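PDB 3WG9: redox-sensing transcriptional repressor Rex from Thermoanaerobacter ethanolicus, which probably represses transcription in response to the cellular NADH/NAD(+) balance, binding DNA as a homodimer through winged-helix domains and the dinucleotide through Rossmann-fold domains. Local coordinates for residues 9-14 with 50-55; 19-24 with 39-44; 179-184 with 192-197; 57-62 with 69-74; 139-142 with 146-149. All coordinates share one frame; numbering follows the deposited sequence.

Contact 1 (9-14 with 50-55); sequences MAVIRR and RQDLNN
Arg14 grips the carboxylate of Asp52 side-on in a two-bond salt bridge. Arg14 NE donates to Asp52 OD2 at 2.8 Å, and Arg14 NH2 donates to Asp52 OD1 at 3.0 Å with an N-H...O angle of 170°. Both oxygens use their syn lone pairs, and guanidinium and carboxylate lie 9° from coplanar, so the two bonds fix the rotation of each group. The bend at chi3 (-72°) turns the arginine chain back alongside its own helix, where the carbonyl of Ala10 lies over one guanidinium face. Beside the ion pair, Val11 CG2 packs 3.6 Å from Asp52 OD1, while Val11 CG1 meets Asn55 ND2 at 3.9 Å. Asn55 ND2 in turn donates to Asp52 O at 3.0 Å. The buried carboxylate has further direct partners, Tyr18 OH at OD2 and Gln48 NE2 at OD1, which position it for the arginine. A leucine in place of Arg14 would probably strip the aspartate of its countercharge, leaving a buried carboxylate held by Tyr18 and Gln48. The contact joins helix 9-27 to helix 46-54 within the winged-helix domain. Leu53 of the latter helix packs on helix 68-78 and on strand 66-67, whereas Met9, Ile12 and Arg13 of the former meet the second subunit.

Contact 2 (19-24 with 39-44); sequences HRYLEE and SEKMGV
With CG anti to the backbone N in both Tyr21 and Lys41, the two side chains reach across between their helices, and a bend at chi2 of Lys41 (82°) lays its aliphatic chain over the tyrosine ring. Lys41 CG sits above the middle of one face, 3.4 Å from the Tyr21 ring centroid and 9° off the ring normal, a well-centred CH-pi contact. The chain then runs on across the ring, Lys41 CD coming within 3.4 Å of Tyr21 CE1. Its ammonium continues toward Glu24, but Lys41 NZ and Glu24 OE1 stay 4.5 Å apart, beyond a salt bridge. Glu24 binds zinc in a crystal structure of this protein, though none is bound to this chain, and packs on Asp181 of the second subunit. At the base of the tyrosine, Tyr21 CB lies 4.3 Å from Met42 SD. The contact packs helix 35-42 against helix 9-27 in the predicted helix-turn-helix region; Leu22 of the latter faces helix 68-78, while Arg20 bridges to Asp197 of the second subunit.

Contact 3 (179-184 with 192-197); sequences PIDLKV and NVHLSD. With SO4 (sulfate ion), chain F.
Two residues that bind zinc in a crystal structure of this protein, Asp181 and His194, meet here at the edge of the Rossmann-fold domain, where no zinc is bound in this chain. The loop 179-184 follows strand 173-176 of the parallel sheet, and segment 192-197 leads from the last strand, 189-192, into helix 195-214. His194 CG, anti to the carbonyl carbon (chi1 -71°), swings the ring to the carboxylate, Asp181 OD1 lying at the ring edge, near its plane, 3.1 Å from His194 CE1. Carboxylate and ring planes are turned 44° apart. Over the carboxylate, the Asn192 amide stacks with its plane 13° away, Asn192 ND2 lying 3.5 Å from Asp181 CG without a direct hydrogen bond. Asn192 OD1 is instead bonded to Asn176 ND2, which fixes the amide's orientation and directs Asn192 ND2 to two waters. One joins it to the backbone O of Leu182, tying the loop to the strand end. Val193 and Leu195, next to His194, bind NADH in a crystal structure of the protein; none is bound to this chain. A sulfate, probably from the crystallisation liquor, receives a weak bond from His194 NE2 and is also hydrogen-bonded to Arg17 NE and Arg20 NH2 of the second subunit. The other water links all three side chains: it donates to Asp181 OD2 at 3.0 Å, accepts from Asn192 ND2 at 3.1 Å, and lies 2.7 Å from His194 NE2.

Contact 4 (57-62 with 69-74); sequences GGFGQQ and EELYNN
Gly57 reaches Asn74 through a water that donates to Gly57 O at 3.2 Å and accepts from Asn74 ND2 at 2.9 Å. The glycine's backbone angles would jam a CB against the preceding carbonyl oxygen. After Gly58, Phe59 carries the contact. Its CG lies between the backbone N and the carbonyl carbon (chi1 51°), which turns the ring toward helix 68-78. Asn74 reaches out from the helix with CG anti to its own N and sets ND2 over one ring face, toward the rim. Asn74 ND2 lies 3.4 Å from Phe59 CD2, with the amide and ring planes 19° apart. Farther round the ring, Leu71 CD1 touches Phe59 CE1 at 4.0 Å. Replacing Phe59 by an alanine is likely to open a gap beside Leu71 and take away the ring surface under Asn74 ND2. At Gly60, where positive phi suits glycine, Gly60 O stands 3.7 Å from Glu70 OE1, with no hydrogen bond. Tyr66 of strand 66-67 also packs on Phe59 and Leu71. Without a direct hydrogen bond across the two segments, this loop of the winged-helix domain is held to the helix mainly by the amide nitrogen packed on the ring face and by apolar packing, with a single water supplying the polar link.

Contact 5 (139-142 with 146-149); sequences EDFI and KIDI
One backbone hydrogen bond closes the turn between the segments: Ile147 N donates to Ile142 O at 3.1 Å, nearly straight at 170°. Lys146 N is close to the same Ile142 O, 3.2 Å, but poorly angled for a bond. Lys146 itself has positive phi and turns the chain out of helix 138-144 toward strand 149-152, a helix-to-strand step of the Rossmann fold. The remaining contacts are apolar. Ile147, with CG1 anti to its carbonyl carbon (chi1 -54°), folds that branch back over the helix, Ile147 CG1 lying 3.7 Å from Ile142 CA. The tip of the branch, Ile147 CD1, then meets Phe141 CE2 at 3.9 Å. Alongside, Ile142 CG1 packs 4.2 Å from Ile147 CB, the two side chains crossing at about a right angle. All three residues also touch Ile88 of strand 85-90, and Phe141 meets Phe116 edge-to-face. The chemistry thus divides: one directed bond sets the turn, while hydrophobic packing seats helix and turn against the parallel sheet.

Overall arrangement
Contacts 1, 2 and 4 build the winged-helix domain; contact 5 lies in the Rossmann domain, and contact 3 where that domain's last strand passes into helix 195-214. Contacts 1 and 2 share helix 9-27 and touch through Arg14 and Val44; contact 4 joins both, by Leu71 packing on Leu53 and Leu22 and by Tyr72 OH bonding to Glu23. Contacts 1, 2, 4 and 5 are partly buried, and their chemistry differs: an ion pair in contact 1, a lysine chain over a tyrosine in contact 2, an amide packed on a phenylalanine face in contact 4, mostly aliphatic and aromatic packing in contact 5. Contact 3 is the surface one, polar and water-bridged. Like contacts 1 and 2, it borders the second subunit.

Contact 1 (9-14 with 50-55)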
# COMPACT_ATOMS: atom_id res chain seq x y z
N MET B 9 6.68 -11.28 -10.38
CA MET B 9 6.13 -10.22 -9.55
C MET B 9 6.52 -10.44 -8.05
O MET B 9 6.70 -9.49 -7.30
CB MET B 9 4.60 -10.17 -9.71
CG MET B 9 4.13 -9.39 -10.96
SD MET B 9 4.71 -7.66 -10.91
CE MET B 9 3.93 -6.93 -9.48
N ALA B 10 6.70 -11.68 -7.62
CA ALA B 10 7.02 -11.89 -6.20
C ALA B 10 8.38 -11.25 -5.99
O ALA B 10 8.62 -10.55 -4.99
CB ALA B 10 7.09 -13.44 -5.88
N VAL B 11 9.29 -11.46 -6.95
CA VAL B 11 10.60 -10.80 -6.87
C VAL B 11 10.49 -9.28 -6.94
O VAL B 11 11.07 -8.55 -6.13
CB VAL B 11 11.60 -11.28 -8.01
CG1 VAL B 11 12.88 -10.41 -8.03
CG2 VAL B 11 11.95 -12.76 -7.87
N ILE B 12 9.77 -8.79 -7.93
CA ILE B 12 9.66 -7.31 -8.15
C ILE B 12 9.11 -6.66 -6.89
O ILE B 12 9.55 -5.59 -6.52
CB ILE B 12 8.76 -7.04 -9.35
CG1 ILE B 12 9.47 -7.49 -10.63
CG2 ILE B 12 8.29 -5.49 -9.46
CD1 ILE B 12 8.45 -7.55 -11.86
N ARG B 13 8.17 -7.29 -6.20
CA ARG B 13 7.60 -6.65 -5.00
C ARG B 13 8.53 -6.68 -3.79
O ARG B 13 8.37 -5.87 -2.89
CB ARG B 13 6.28 -7.31 -4.56
CG ARG B 13 5.16 -7.07 -5.64
CD ARG B 13 3.75 -7.21 -5.06
NE ARG B 13 2.74 -7.02 -6.11
CZ ARG B 13 2.31 -5.81 -6.51
NH1 ARG B 13 2.84 -4.67 -6.01
NH2 ARG B 13 1.32 -5.74 -7.38
N ARG B 14 9.54 -7.56 -3.77
CA ARG B 14 10.54 -7.44 -2.71
C ARG B 14 11.54 -6.33 -2.96
O ARG B 14 12.16 -5.81 -2.01
CB ARG B 14 11.34 -8.74 -2.54
CG ARG B 14 10.46 -9.85 -1.95
CD ARG B 14 11.28 -11.15 -1.61
NE ARG B 14 11.72 -11.90 -2.80
CZ ARG B 14 11.08 -12.91 -3.34
NH1 ARG B 14 9.89 -13.31 -2.84
NH2 ARG B 14 11.59 -13.52 -4.39
N ARG B 50 20.05 -13.18 -2.35
CA ARG B 50 21.14 -13.26 -3.35
C ARG B 50 20.54 -13.56 -4.73
O ARG B 50 20.90 -12.94 -5.74
CB ARG B 50 22.11 -14.40 -2.98
CG ARG B 50 22.89 -14.15 -1.74
CD ARG B 50 24.00 -15.26 -1.61
NE ARG B 50 24.57 -15.07 -0.29
CZ ARG B 50 24.20 -15.70 0.81
NH1 ARG B 50 23.43 -16.77 0.72
NH2 ARG B 50 24.70 -15.29 1.97
N GLN B 51 19.60 -14.48 -4.78
CA GLN B 51 18.97 -14.83 -6.03
C GLN B 51 18.18 -13.65 -6.67
O GLN B 51 18.22 -13.45 -7.91
CB GLN B 51 17.99 -15.96 -5.76
CG GLN B 51 17.48 -16.61 -7.09
CD GLN B 51 16.73 -17.94 -6.84
OE1 GLN B 51 15.51 -17.96 -6.68
NE2 GLN B 51 17.48 -19.03 -6.77
N ASP B 52 17.53 -12.87 -5.81
CA ASP B 52 16.78 -11.69 -6.30
C ASP B 52 17.71 -10.70 -6.99
O ASP B 52 17.41 -10.25 -8.08
CB ASP B 52 16.06 -10.96 -5.16
CG ASP B 52 14.85 -11.74 -4.62
OD1 ASP B 52 14.38 -12.71 -5.27
OD2 ASP B 52 14.30 -11.32 -3.57
N LEU B 53 18.82 -10.34 -6.36
CA LEU B 53 19.78 -9.43 -6.93
C LEU B 53 20.47 -10.01 -8.18
O LEU B 53 20.75 -9.27 -9.16
CB LEU B 53 20.84 -9.03 -5.88
CG LEU B 53 20.22 -8.37 -4.63
CD1 LEU B 53 21.10 -8.19 -3.38
CD2 LEU B 53 19.52 -7.05 -5.06
N ASN B 54 20.71 -11.32 -8.16
CA ASN B 54 21.46 -11.93 -9.24
C ASN B 54 20.72 -11.86 -10.57
O ASN B 54 21.35 -12.01 -11.62
CB ASN B 54 21.84 -13.37 -8.93
CG ASN B 54 23.14 -13.78 -9.65
OD1 ASN B 54 24.12 -13.06 -9.59
ND2 ASN B 54 23.11 -14.90 -10.35
N ASN B 55 19.41 -11.60 -10.55
CA ASN B 55 18.66 -11.35 -11.80
C ASN B 55 19.24 -10.20 -12.61
O ASN B 55 19.01 -10.10 -13.83
CB ASN B 55 17.17 -11.02 -11.55
CG ASN B 55 16.35 -12.22 -11.09
OD1 ASN B 55 16.10 -13.15 -11.85
ND2 ASN B 55 15.89 -12.19 -9.82

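Contact 2 (19-24 with 39-44)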
# COMPACT_ATOMS: atom_id res chain seq x y z
N HIS B 19 15.18 -1.60 -1.19
CA HIS B 19 15.62 -0.22 -1.47
C HIS B 19 15.28 0.69 -0.26
O HIS B 19 16.08 1.51 0.20
CB HIS B 19 14.82 0.26 -2.71
CG HIS B 19 15.19 1.62 -3.21
ND1 HIS B 19 14.49 2.76 -2.87
CD2 HIS B 19 16.20 2.01 -4.02
CE1 HIS B 19 15.04 3.80 -3.47
NE2 HIS B 19 16.08 3.38 -4.17
N ARG B 20 14.08 0.56 0.26
CA ARG B 20 13.62 1.40 1.37
C ARG B 20 14.44 1.15 2.67
O ARG B 20 14.74 2.07 3.43
CB ARG B 20 12.13 1.06 1.64
CG ARG B 20 11.40 1.96 2.69
CD ARG B 20 9.85 1.87 2.58
NE ARG B 20 9.34 0.52 2.36
CZ ARG B 20 9.19 -0.41 3.32
NH1 ARG B 20 9.57 -0.13 4.55
NH2 ARG B 20 8.71 -1.64 3.06
N TYR B 21 14.75 -0.10 2.96
CA TYR B 21 15.55 -0.43 4.12
C TYR B 21 17.01 0.08 4.00
O TYR B 21 17.51 0.68 4.95
CB TYR B 21 15.51 -1.92 4.46
CG TYR B 21 16.34 -2.27 5.67
CD1 TYR B 21 16.13 -1.61 6.89
CD2 TYR B 21 17.33 -3.23 5.62
CE1 TYR B 21 16.88 -1.87 8.01
CE2 TYR B 21 18.10 -3.53 6.76
CZ TYR B 21 17.86 -2.84 7.95
OH TYR B 21 18.58 -3.09 9.11
N LEU B 22 17.65 -0.13 2.84
CA LEU B 22 18.96 0.45 2.50
C LEU B 22 19.03 1.98 2.54
O LEU B 22 20.07 2.57 2.89
CB LEU B 22 19.40 -0.03 1.12
CG LEU B 22 19.97 -1.46 1.22
CD1 LEU B 22 19.85 -2.18 -0.11
CD2 LEU B 22 21.41 -1.45 1.71
N GLU B 23 17.95 2.63 2.10
CA GLU B 23 17.86 4.08 2.20
C GLU B 23 18.00 4.55 3.65
O GLU B 23 18.73 5.50 3.94
CB GLU B 23 16.54 4.55 1.55
CG GLU B 23 16.44 6.05 1.38
CD GLU B 23 15.19 6.41 0.57
OE1 GLU B 23 14.16 6.74 1.19
OE2 GLU B 23 15.20 6.28 -0.66
N GLU B 24 17.35 3.86 4.57
CA GLU B 24 17.38 4.21 5.98
C GLU B 24 18.79 4.03 6.55
O GLU B 24 19.29 4.91 7.23
CB GLU B 24 16.36 3.38 6.73
CG GLU B 24 16.32 3.52 8.26
CD GLU B 24 15.31 2.55 8.87
OE1 GLU B 24 15.65 1.80 9.82
OE2 GLU B 24 14.18 2.48 8.34
N SER B 39 18.77 -10.31 5.79
CA SER B 39 17.74 -11.35 5.79
C SER B 39 16.82 -11.21 7.01
O SER B 39 15.60 -11.26 6.89
CB SER B 39 18.41 -12.73 5.82
OG SER B 39 17.46 -13.74 6.11
N GLU B 40 17.42 -11.07 8.19
CA GLU B 40 16.61 -10.96 9.42
C GLU B 40 15.65 -9.78 9.33
O GLU B 40 14.49 -9.91 9.63
CB GLU B 40 17.50 -10.85 10.66
CG GLU B 40 18.06 -12.22 11.02
CD GLU B 40 19.13 -12.21 12.12
OE1 GLU B 40 19.57 -13.32 12.50
OE2 GLU B 40 19.57 -11.12 12.57
N LYS B 41 16.12 -8.65 8.82
CA LYS B 41 15.28 -7.47 8.69
C LYS B 41 14.13 -7.68 7.68
O LYS B 41 12.99 -7.32 7.95
CB LYS B 41 16.11 -6.26 8.30
CG LYS B 41 15.25 -5.02 8.12
CD LYS B 41 14.89 -4.29 9.45
CE LYS B 41 13.63 -3.39 9.19
NZ LYS B 41 13.53 -2.20 10.08
N MET B 42 14.43 -8.31 6.55
CA MET B 42 13.46 -8.45 5.48
C MET B 42 12.50 -9.61 5.62
O MET B 42 11.48 -9.64 4.94
CB MET B 42 14.21 -8.59 4.15
CG MET B 42 15.07 -7.37 3.89
SD MET B 42 14.06 -5.85 3.59
CE MET B 42 12.82 -6.57 2.58
N GLY B 43 12.84 -10.59 6.46
CA GLY B 43 12.00 -11.76 6.55
C GLY B 43 12.12 -12.58 5.27
O GLY B 43 11.18 -13.28 4.89
N VAL B 44 13.27 -12.48 4.59
CA VAL B 44 13.53 -13.20 3.33
C VAL B 44 14.89 -13.95 3.56
O VAL B 44 15.81 -13.35 4.06
CB VAL B 44 13.65 -12.17 2.14
CG1 VAL B 44 13.95 -12.86 0.87
CG2 VAL B 44 12.33 -11.33 1.96

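Contact 3 (179-184 with 192-197)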
# COMPACT_ATOMS: atom_id res chain seq x y z
N PRO B 179 -10.83 0.66 -4.62
CA PRO B 179 -10.87 -0.66 -4.03
C PRO B 179 -11.55 -1.63 -4.97
O PRO B 179 -12.26 -2.50 -4.49
CB PRO B 179 -11.73 -0.45 -2.77
CG PRO B 179 -12.70 0.62 -3.16
CD PRO B 179 -11.89 1.54 -4.07
N ILE B 180 -11.32 -1.52 -6.27
CA ILE B 180 -11.83 -2.44 -7.28
C ILE B 180 -10.78 -2.76 -8.37
O ILE B 180 -10.02 -1.90 -8.78
CB ILE B 180 -13.03 -1.81 -7.95
CG1 ILE B 180 -14.26 -2.03 -7.06
CG2 ILE B 180 -13.24 -2.34 -9.36
CD1 ILE B 180 -15.44 -1.20 -7.50
N ASP B 181 -10.74 -4.01 -8.82
CA ASP B 181 -9.75 -4.43 -9.80
C ASP B 181 -10.18 -4.21 -11.28
O ASP B 181 -11.03 -4.94 -11.83
CB ASP B 181 -9.28 -5.86 -9.51
CG ASP B 181 -8.37 -5.93 -8.26
OD1 ASP B 181 -8.29 -4.96 -7.47
OD2 ASP B 181 -7.68 -6.96 -8.08
N LEU B 182 -9.56 -3.20 -11.89
CA LEU B 182 -9.88 -2.74 -13.26
C LEU B 182 -9.42 -3.69 -14.37
O LEU B 182 -8.53 -4.48 -14.15
CB LEU B 182 -9.25 -1.36 -13.50
CG LEU B 182 -9.75 -0.31 -12.52
CD1 LEU B 182 -9.00 0.96 -12.80
CD2 LEU B 182 -11.25 -0.08 -12.59
N LYS B 183 -10.03 -3.59 -15.55
CA LYS B 183 -9.64 -4.38 -16.71
C LYS B 183 -8.83 -3.47 -17.66
O LYS B 183 -9.35 -2.43 -18.07
CB LYS B 183 -10.87 -4.85 -17.47
CG LYS B 183 -11.79 -5.81 -16.71
CD LYS B 183 -11.02 -6.73 -15.79
CE LYS B 183 -11.97 -7.36 -14.76
NZ LYS B 183 -13.16 -7.94 -15.46
N VAL B 184 -7.61 -3.89 -18.02
CA VAL B 184 -6.79 -3.19 -19.04
C VAL B 184 -6.16 -4.26 -19.91
O VAL B 184 -6.03 -5.42 -19.49
CB VAL B 184 -5.63 -2.33 -18.39
CG1 VAL B 184 -6.20 -1.21 -17.44
CG2 VAL B 184 -4.74 -3.21 -17.62
N ASN B 192 -2.83 -2.15 -8.70
CA ASN B 192 -3.94 -1.87 -7.80
C ASN B 192 -3.41 -1.69 -6.41
O ASN B 192 -2.65 -2.54 -5.86
CB ASN B 192 -5.07 -2.93 -7.82
CG ASN B 192 -5.66 -3.17 -9.20
OD1 ASN B 192 -6.22 -2.27 -9.84
ND2 ASN B 192 -5.56 -4.42 -9.65
N VAL B 193 -3.74 -0.54 -5.84
CA VAL B 193 -3.35 -0.34 -4.46
C VAL B 193 -4.46 -1.02 -3.67
O VAL B 193 -5.66 -0.74 -3.81
CB VAL B 193 -3.26 1.18 -4.09
CG1 VAL B 193 -2.82 1.36 -2.66
CG2 VAL B 193 -2.23 1.97 -4.97
N HIS B 194 -4.02 -1.78 -2.71
CA HIS B 194 -4.92 -2.57 -1.91
C HIS B 194 -4.57 -2.14 -0.49
O HIS B 194 -3.96 -2.88 0.21
CB HIS B 194 -4.51 -4.06 -2.12
CG HIS B 194 -4.85 -4.60 -3.50
ND1 HIS B 194 -6.13 -4.57 -4.02
CD2 HIS B 194 -4.08 -5.23 -4.43
CE1 HIS B 194 -6.13 -5.11 -5.22
NE2 HIS B 194 -4.89 -5.51 -5.50
N LEU B 195 -4.96 -0.93 -0.05
CA LEU B 195 -4.75 -0.53 1.35
C LEU B 195 -5.29 -1.53 2.38
O LEU B 195 -4.75 -1.68 3.46
CB LEU B 195 -5.49 0.80 1.59
CG LEU B 195 -4.91 2.00 0.82
CD1 LEU B 195 -5.62 3.32 1.30
CD2 LEU B 195 -3.42 2.13 1.12
N SER B 196 -6.45 -2.13 2.09
CA SER B 196 -6.97 -3.15 3.02
C SER B 196 -5.99 -4.31 3.26
O SER B 196 -6.00 -4.94 4.34
CB SER B 196 -8.38 -3.61 2.56
OG SER B 196 -8.20 -4.58 1.55
N ASP B 197 -5.09 -4.59 2.30
CA ASP B 197 -4.12 -5.66 2.55
C ASP B 197 -3.26 -5.27 3.76
O ASP B 197 -2.83 -6.15 4.54
CB ASP B 197 -3.17 -5.90 1.37
CG ASP B 197 -3.82 -6.65 0.19
OD1 ASP B 197 -5.05 -6.90 0.19
OD2 ASP B 197 -3.07 -6.95 -0.77
S SO4 F . -2.84 -8.94 -6.77
O1 SO4 F . -4.07 -8.27 -7.17
O2 SO4 F . -3.01 -9.50 -5.43
O3 SO4 F . -2.56 -10.05 -7.69
O4 SO4 F . -1.73 -7.98 -6.70
O HOH W 1 -4.65 -6.81 -7.88
O HOH W 2 -7.23 -5.80 -11.94

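Contact 4 (57-62 with 69-74)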
# COMPACT_ATOMS: atom_id res chain seq x y z
N GLY B 57 22.63 -8.93 -12.60
CA GLY B 57 24.08 -8.88 -12.78
C GLY B 57 24.81 -8.78 -11.46
O GLY B 57 24.21 -8.92 -10.39
N GLY B 58 26.13 -8.58 -11.53
CA GLY B 58 26.94 -8.22 -10.35
C GLY B 58 26.96 -6.71 -10.23
O GLY B 58 26.48 -6.02 -11.14
N PHE B 59 27.46 -6.19 -9.10
CA PHE B 59 27.51 -4.74 -8.84
C PHE B 59 28.69 -4.38 -7.93
O PHE B 59 28.54 -3.64 -6.95
CB PHE B 59 26.18 -4.23 -8.24
CG PHE B 59 25.70 -5.02 -7.04
CD1 PHE B 59 25.90 -4.56 -5.75
CD2 PHE B 59 25.06 -6.24 -7.23
CE1 PHE B 59 25.50 -5.31 -4.66
CE2 PHE B 59 24.63 -6.98 -6.15
CZ PHE B 59 24.86 -6.53 -4.86
N GLY B 60 29.88 -4.92 -8.27
CA GLY B 60 31.10 -4.79 -7.46
C GLY B 60 31.01 -5.30 -6.03
O GLY B 60 31.58 -4.68 -5.12
N GLN B 61 30.29 -6.40 -5.80
CA GLN B 61 30.20 -6.95 -4.45
C GLN B 61 31.53 -7.67 -4.20
O GLN B 61 32.25 -8.04 -5.14
CB GLN B 61 29.00 -7.89 -4.30
CG GLN B 61 28.65 -8.27 -2.85
CD GLN B 61 27.94 -9.63 -2.75
OE1 GLN B 61 27.27 -10.06 -3.70
NE2 GLN B 61 28.10 -10.33 -1.62
N GLN B 62 31.87 -7.80 -2.91
CA GLN B 62 33.15 -8.32 -2.44
C GLN B 62 32.87 -9.05 -1.14
O GLN B 62 32.07 -8.58 -0.32
CB GLN B 62 34.12 -7.17 -2.18
CG GLN B 62 35.44 -7.58 -1.55
CD GLN B 62 35.81 -6.71 -0.35
OE1 GLN B 62 36.80 -6.97 0.33
NE2 GLN B 62 35.00 -5.68 -0.09
N GLU B 69 25.80 1.75 0.28
CA GLU B 69 25.59 2.79 -0.72
C GLU B 69 25.53 2.17 -2.11
O GLU B 69 24.78 2.62 -2.97
CB GLU B 69 26.69 3.86 -0.66
CG GLU B 69 26.47 5.04 -1.63
CD GLU B 69 27.60 6.07 -1.51
OE1 GLU B 69 27.91 6.46 -0.35
OE2 GLU B 69 28.24 6.44 -2.53
N GLU B 70 26.36 1.15 -2.36
CA GLU B 70 26.42 0.57 -3.71
C GLU B 70 25.19 -0.30 -3.98
O GLU B 70 24.70 -0.35 -5.11
CB GLU B 70 27.68 -0.28 -3.89
CG GLU B 70 28.94 0.57 -3.83
CD GLU B 70 30.21 -0.17 -4.27
OE1 GLU B 70 30.34 -1.37 -3.95
OE2 GLU B 70 31.07 0.48 -4.93
N LEU B 71 24.74 -1.02 -2.96
CA LEU B 71 23.56 -1.86 -3.13
C LEU B 71 22.38 -0.92 -3.33
O LEU B 71 21.56 -1.11 -4.27
CB LEU B 71 23.37 -2.84 -1.97
CG LEU B 71 22.09 -3.69 -1.93
CD1 LEU B 71 21.82 -4.35 -3.28
CD2 LEU B 71 22.08 -4.67 -0.78
N TYR B 72 22.31 0.10 -2.48
CA TYR B 72 21.25 1.09 -2.62
C TYR B 72 21.20 1.68 -4.03
O TYR B 72 20.12 1.76 -4.65
CB TYR B 72 21.37 2.20 -1.58
CG TYR B 72 20.34 3.27 -1.77
CD1 TYR B 72 19.02 3.06 -1.33
CD2 TYR B 72 20.66 4.48 -2.41
CE1 TYR B 72 18.05 4.03 -1.51
CE2 TYR B 72 19.66 5.47 -2.60
CZ TYR B 72 18.38 5.23 -2.11
OH TYR B 72 17.36 6.14 -2.26
N ASN B 73 22.35 2.12 -4.54
CA ASN B 73 22.39 2.72 -5.86
C ASN B 73 22.02 1.73 -6.97
O ASN B 73 21.35 2.11 -7.94
CB ASN B 73 23.74 3.42 -6.16
CG ASN B 73 23.95 4.67 -5.32
OD1 ASN B 73 23.01 5.32 -4.89
ND2 ASN B 73 25.21 5.00 -5.09
N ASN B 74 22.43 0.48 -6.81
CA ASN B 74 22.03 -0.61 -7.72
C ASN B 74 20.49 -0.76 -7.72
O ASN B 74 19.88 -0.78 -8.78
CB ASN B 74 22.69 -1.93 -7.27
CG ASN B 74 22.42 -3.13 -8.22
OD1 ASN B 74 22.38 -3.01 -9.44
ND2 ASN B 74 22.27 -4.32 -7.62
O HOH W 3 22.16 -6.80 -9.07

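Contact 5 (139-142 with 146-149)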
# COMPACT_ATOMS: atom_id res chain seq x y z
N GLU B 139 -7.73 12.83 -22.82
CA GLU B 139 -7.14 12.00 -23.87
C GLU B 139 -6.18 12.81 -24.74
O GLU B 139 -5.08 12.38 -25.05
CB GLU B 139 -8.25 11.39 -24.72
CG GLU B 139 -8.96 10.29 -23.95
CD GLU B 139 -10.19 9.82 -24.69
OE1 GLU B 139 -10.03 9.29 -25.81
OE2 GLU B 139 -11.29 9.96 -24.14
N ASP B 140 -6.63 14.00 -25.11
CA ASP B 140 -5.77 14.90 -25.85
C ASP B 140 -4.51 15.25 -25.03
O ASP B 140 -3.40 15.26 -25.54
CB ASP B 140 -6.55 16.17 -26.21
CG ASP B 140 -5.69 17.15 -27.01
OD1 ASP B 140 -5.58 17.00 -28.25
OD2 ASP B 140 -5.11 18.08 -26.38
N PHE B 141 -4.70 15.48 -23.74
CA PHE B 141 -3.59 15.92 -22.90
C PHE B 141 -2.52 14.81 -22.83
O PHE B 141 -1.31 15.08 -22.87
CB PHE B 141 -4.12 16.23 -21.49
CG PHE B 141 -3.09 16.82 -20.59
CD1 PHE B 141 -2.95 18.20 -20.48
CD2 PHE B 141 -2.26 15.98 -19.83
CE1 PHE B 141 -1.99 18.75 -19.64
CE2 PHE B 141 -1.28 16.50 -19.00
CZ PHE B 141 -1.15 17.89 -18.89
N ILE B 142 -2.98 13.58 -22.69
CA ILE B 142 -2.05 12.42 -22.56
C ILE B 142 -1.11 12.34 -23.76
O ILE B 142 0.09 12.13 -23.60
CB ILE B 142 -2.83 11.09 -22.40
CG1 ILE B 142 -3.39 10.99 -20.94
CG2 ILE B 142 -1.95 9.91 -22.81
CD1 ILE B 142 -4.52 9.92 -20.84
N LYS B 146 3.03 13.43 -23.45
CA LYS B 146 3.75 12.16 -23.29
C LYS B 146 3.55 11.59 -21.88
O LYS B 146 4.51 11.33 -21.17
CB LYS B 146 5.25 12.30 -23.59
CG LYS B 146 5.55 13.24 -24.79
CD LYS B 146 7.07 13.35 -25.04
CE LYS B 146 7.40 14.58 -25.88
NZ LYS B 146 8.84 14.94 -25.70
N ILE B 147 2.29 11.46 -21.46
CA ILE B 147 2.02 10.92 -20.10
C ILE B 147 2.24 9.41 -20.05
O ILE B 147 1.66 8.66 -20.84
CB ILE B 147 0.59 11.25 -19.67
CG1 ILE B 147 0.36 12.76 -19.79
CG2 ILE B 147 0.32 10.73 -18.21
CD1 ILE B 147 1.32 13.60 -18.93
N ASP B 148 2.98 8.98 -19.04
CA ASP B 148 3.29 7.60 -18.82
C ASP B 148 2.29 6.96 -17.87
O ASP B 148 1.90 5.84 -18.12
CB ASP B 148 4.69 7.48 -18.25
CG ASP B 148 5.77 8.02 -19.22
OD1 ASP B 148 5.75 7.57 -20.38
OD2 ASP B 148 6.49 8.99 -18.87
N ILE B 149 1.98 7.61 -16.74
CA ILE B 149 1.26 6.93 -15.63
C ILE B 149 -0.02 7.72 -15.33
O ILE B 149 0.04 8.94 -15.23
CB ILE B 149 2.10 6.85 -14.35
CG1 ILE B 149 3.43 6.09 -14.59
CG2 ILE B 149 1.26 6.23 -13.20
CD1 ILE B 149 4.45 6.24 -13.39